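Local coordinates for protein CHAD domain (Ricinus communis, PDB 6QV5) that probably binds inorganic polyphosphate through its all-helical CHAD domain, and carries a zinc ion in the crystal, at residues A[78-82]-A[83-87]. Residues are numbered along the deposited sequence; the frame is centred on the assembly and turned at random.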
ATOM      1  N   ALA A  78      -8.941   4.931  19.487  1.00 85.43           N
ATOM      2  CA  ALA A  78      -8.612   3.556  19.852  1.00 85.30           C
ATOM      3  C   ALA A  78      -7.139   3.229  19.520  1.00 89.00           C
ATOM      4  O   ALA A  78      -6.846   2.789  18.403  1.00 88.40           O
ATOM      5  CB  ALA A  78      -9.550   2.592  19.134  1.00 86.05           C
ATOM      6  N   PRO A  79      -6.189   3.446  20.463  1.00 85.65           N
ATOM      7  CA  PRO A  79      -4.783   3.132  20.156  1.00 85.39           C
ATOM      8  C   PRO A  79      -4.494   1.634  20.203  1.00 89.00           C
ATOM      9  O   PRO A  79      -4.816   0.964  21.187  1.00 88.62           O
ATOM     10  CB  PRO A  79      -3.994   3.930  21.197  1.00 87.20           C
ATOM     11  CG  PRO A  79      -4.935   4.133  22.331  1.00 91.67           C
ATOM     12  CD  PRO A  79      -6.346   3.960  21.841  1.00 87.22           C
ATOM     13  N   CYS A  80      -3.916   1.112  19.109  1.00 85.40           N
ATOM     14  CA  CYS A  80      -3.562  -0.297  18.942  1.00 85.06           C
ATOM     15  C   CYS A  80      -2.382  -0.669  19.857  1.00 88.68           C
ATOM     16  O   CYS A  80      -1.400   0.081  19.884  1.00 88.33           O
ATOM     17  CB  CYS A  80      -3.253  -0.596  17.478  1.00 85.29           C
ATOM     18  SG  CYS A  80      -3.148  -2.360  17.078  1.00 89.15           S
ATOM     19  N   PRO A  81      -2.446  -1.804  20.608  1.00 84.87           N
ATOM     20  CA  PRO A  81      -1.316  -2.179  21.484  1.00 84.58           C
ATOM     21  C   PRO A  81       0.024  -2.282  20.744  1.00 88.01           C
ATOM     22  O   PRO A  81       0.037  -2.740  19.597  1.00 87.56           O
ATOM     23  CB  PRO A  81      -1.748  -3.529  22.067  1.00 86.33           C
ATOM     24  CG  PRO A  81      -3.225  -3.531  21.969  1.00 90.76           C
ATOM     25  CD  PRO A  81      -3.542  -2.790  20.706  1.00 86.35           C
ATOM     26  N   PRO A  82       1.151  -1.836  21.361  1.00 84.19           N
ATOM     27  CA  PRO A  82       2.452  -1.877  20.660  1.00 83.73           C
ATOM     28  C   PRO A  82       2.898  -3.253  20.168  1.00 86.58           C
ATOM     29  O   PRO A  82       3.558  -3.324  19.132  1.00 86.18           O
ATOM     30  CB  PRO A  82       3.431  -1.291  21.682  1.00 85.59           C
ATOM     31  CG  PRO A  82       2.748  -1.433  23.002  1.00 90.19           C
ATOM     32  CD  PRO A  82       1.295  -1.246  22.707  1.00 85.76           C
ATOM     33  N   ALA A  83       2.528  -4.332  20.892  1.00 82.37           N
ATOM     34  CA  ALA A  83       2.856  -5.718  20.538  1.00 81.77           C
ATOM     35  C   ALA A  83       2.226  -6.121  19.199  1.00 84.58           C
ATOM     36  O   ALA A  83       2.888  -6.782  18.396  1.00 84.13           O
ATOM     37  CB  ALA A  83       2.408  -6.664  21.640  1.00 82.52           C
ATOM     38  N   LEU A  84       0.963  -5.697  18.952  1.00 80.16           N
ATOM     39  CA  LEU A  84       0.240  -5.972  17.706  1.00 79.44           C
ATOM     40  C   LEU A  84       0.841  -5.184  16.548  1.00 82.37           C
ATOM     41  O   LEU A  84       0.999  -5.736  15.458  1.00 81.99           O
ATOM     42  CB  LEU A  84      -1.263  -5.666  17.838  1.00 79.43           C
ATOM     43  CG  LEU A  84      -2.113  -6.654  18.641  1.00 84.16           C
ATOM     44  CD1 LEU A  84      -3.500  -6.100  18.879  1.00 84.30           C
ATOM     45  CD2 LEU A  84      -2.231  -7.994  17.934  1.00 86.57           C
ATOM     46  N   GLN A  85       1.210  -3.907  16.798  1.00 78.06           N
ATOM     47  CA  GLN A  85       1.828  -3.006  15.820  1.00 77.51           C
ATOM     48  C   GLN A  85       3.180  -3.531  15.324  1.00 80.59           C
ATOM     49  O   GLN A  85       3.526  -3.307  14.163  1.00 80.36           O
ATOM     50  CB  GLN A  85       1.959  -1.581  16.383  1.00 78.82           C
ATOM     51  CG  GLN A  85       0.627  -0.841  16.472  1.00 94.66           C
ATOM     52  CD  GLN A  85       0.794   0.581  16.942  1.00114.21           C
ATOM     53  OE1 GLN A  85       0.956   0.853  18.137  1.00109.58           O
ATOM     54  NE2 GLN A  85       0.749   1.522  16.012  1.00106.94           N
ATOM     55  N   ASP A  86       3.926  -4.252  16.192  1.00 76.39           N
ATOM     56  CA  ASP A  86       5.213  -4.868  15.855  1.00 75.89           C
ATOM     57  C   ASP A  86       4.996  -6.055  14.911  1.00 78.10           C
ATOM     58  O   ASP A  86       5.777  -6.243  13.977  1.00 77.75           O
ATOM     59  CB  ASP A  86       5.957  -5.331  17.125  1.00 78.01           C
ATOM     60  CG  ASP A  86       6.401  -4.229  18.076  1.00 90.50           C
ATOM     61  OD1 ASP A  86       6.489  -3.058  17.638  1.00 91.57           O
ATOM     62  OD2 ASP A  86       6.671  -4.540  19.256  1.00 97.01           O
ATOM     63  N   ASP A  87       3.926  -6.844  15.155  1.00 73.14           N
ATOM     64  CA  ASP A  87       3.562  -8.008  14.345  1.00 72.25           C
ATOM     65  C   ASP A  87       2.978  -7.603  12.985  1.00 74.07           C
ATOM     66  O   ASP A  87       3.171  -8.327  12.008  1.00 73.49           O
ATOM     67  CB  ASP A  87       2.606  -8.939  15.108  1.00 74.16           C
ATOM     68  CG  ASP A  87       3.156  -9.506  16.406  1.00 85.68           C
ATOM     69  OD1 ASP A  87       4.338  -9.922  16.422  1.00 86.98           O
ATOM     70  OD2 ASP A  87       2.400  -9.557  17.397  1.00 91.67           O
TER
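Gln85 N donates to Pro81 O at 3.3 Å, nearly straight and in the carbonyl plane, so that an extended loop passes directly into helix 82-108. One residue on, Asp86 N reaches Pro82 O at 3.1 Å, tilted from the plane of that carbonyl. A weak, bent bond from Leu84 N at 3.2 Å adds a second donor to Pro81 O. The start is a worked example of a proline-rich helix N-terminus: Pro81 holds the N-cap position and Pro82 is the first helical residue, where a nitrogen without a hydrogen costs no bond within the helix.

Cys80, Pro81 and Leu84 pack together beside this turn. The Pro81 ring runs alongside the Leu84 side chain, both heading in one direction, and ring carbon CD of Pro81 lies 3.8 Å from Leu84 CD1. Cys80 comes from the same general direction as the Pro81 ring; with SG anti to its own nitrogen (chi1 -168°), the sulfur comes 3.9 Å from Leu84 CB, while Cys80 CB lies 4.0 Å from Gln85 CG. Thus Leu84 is touched by Cys80 at its root and by Pro81 at one methyl.

Helix 147-163 receives this same apolar side, Trp159 meeting Pro81 and Leu152 meeting Leu84, while Asp87 adds a salt bridge to Arg148; the loop from helix 54-73 thereby enters helix 82-108 against that neighbour, away from the zinc site.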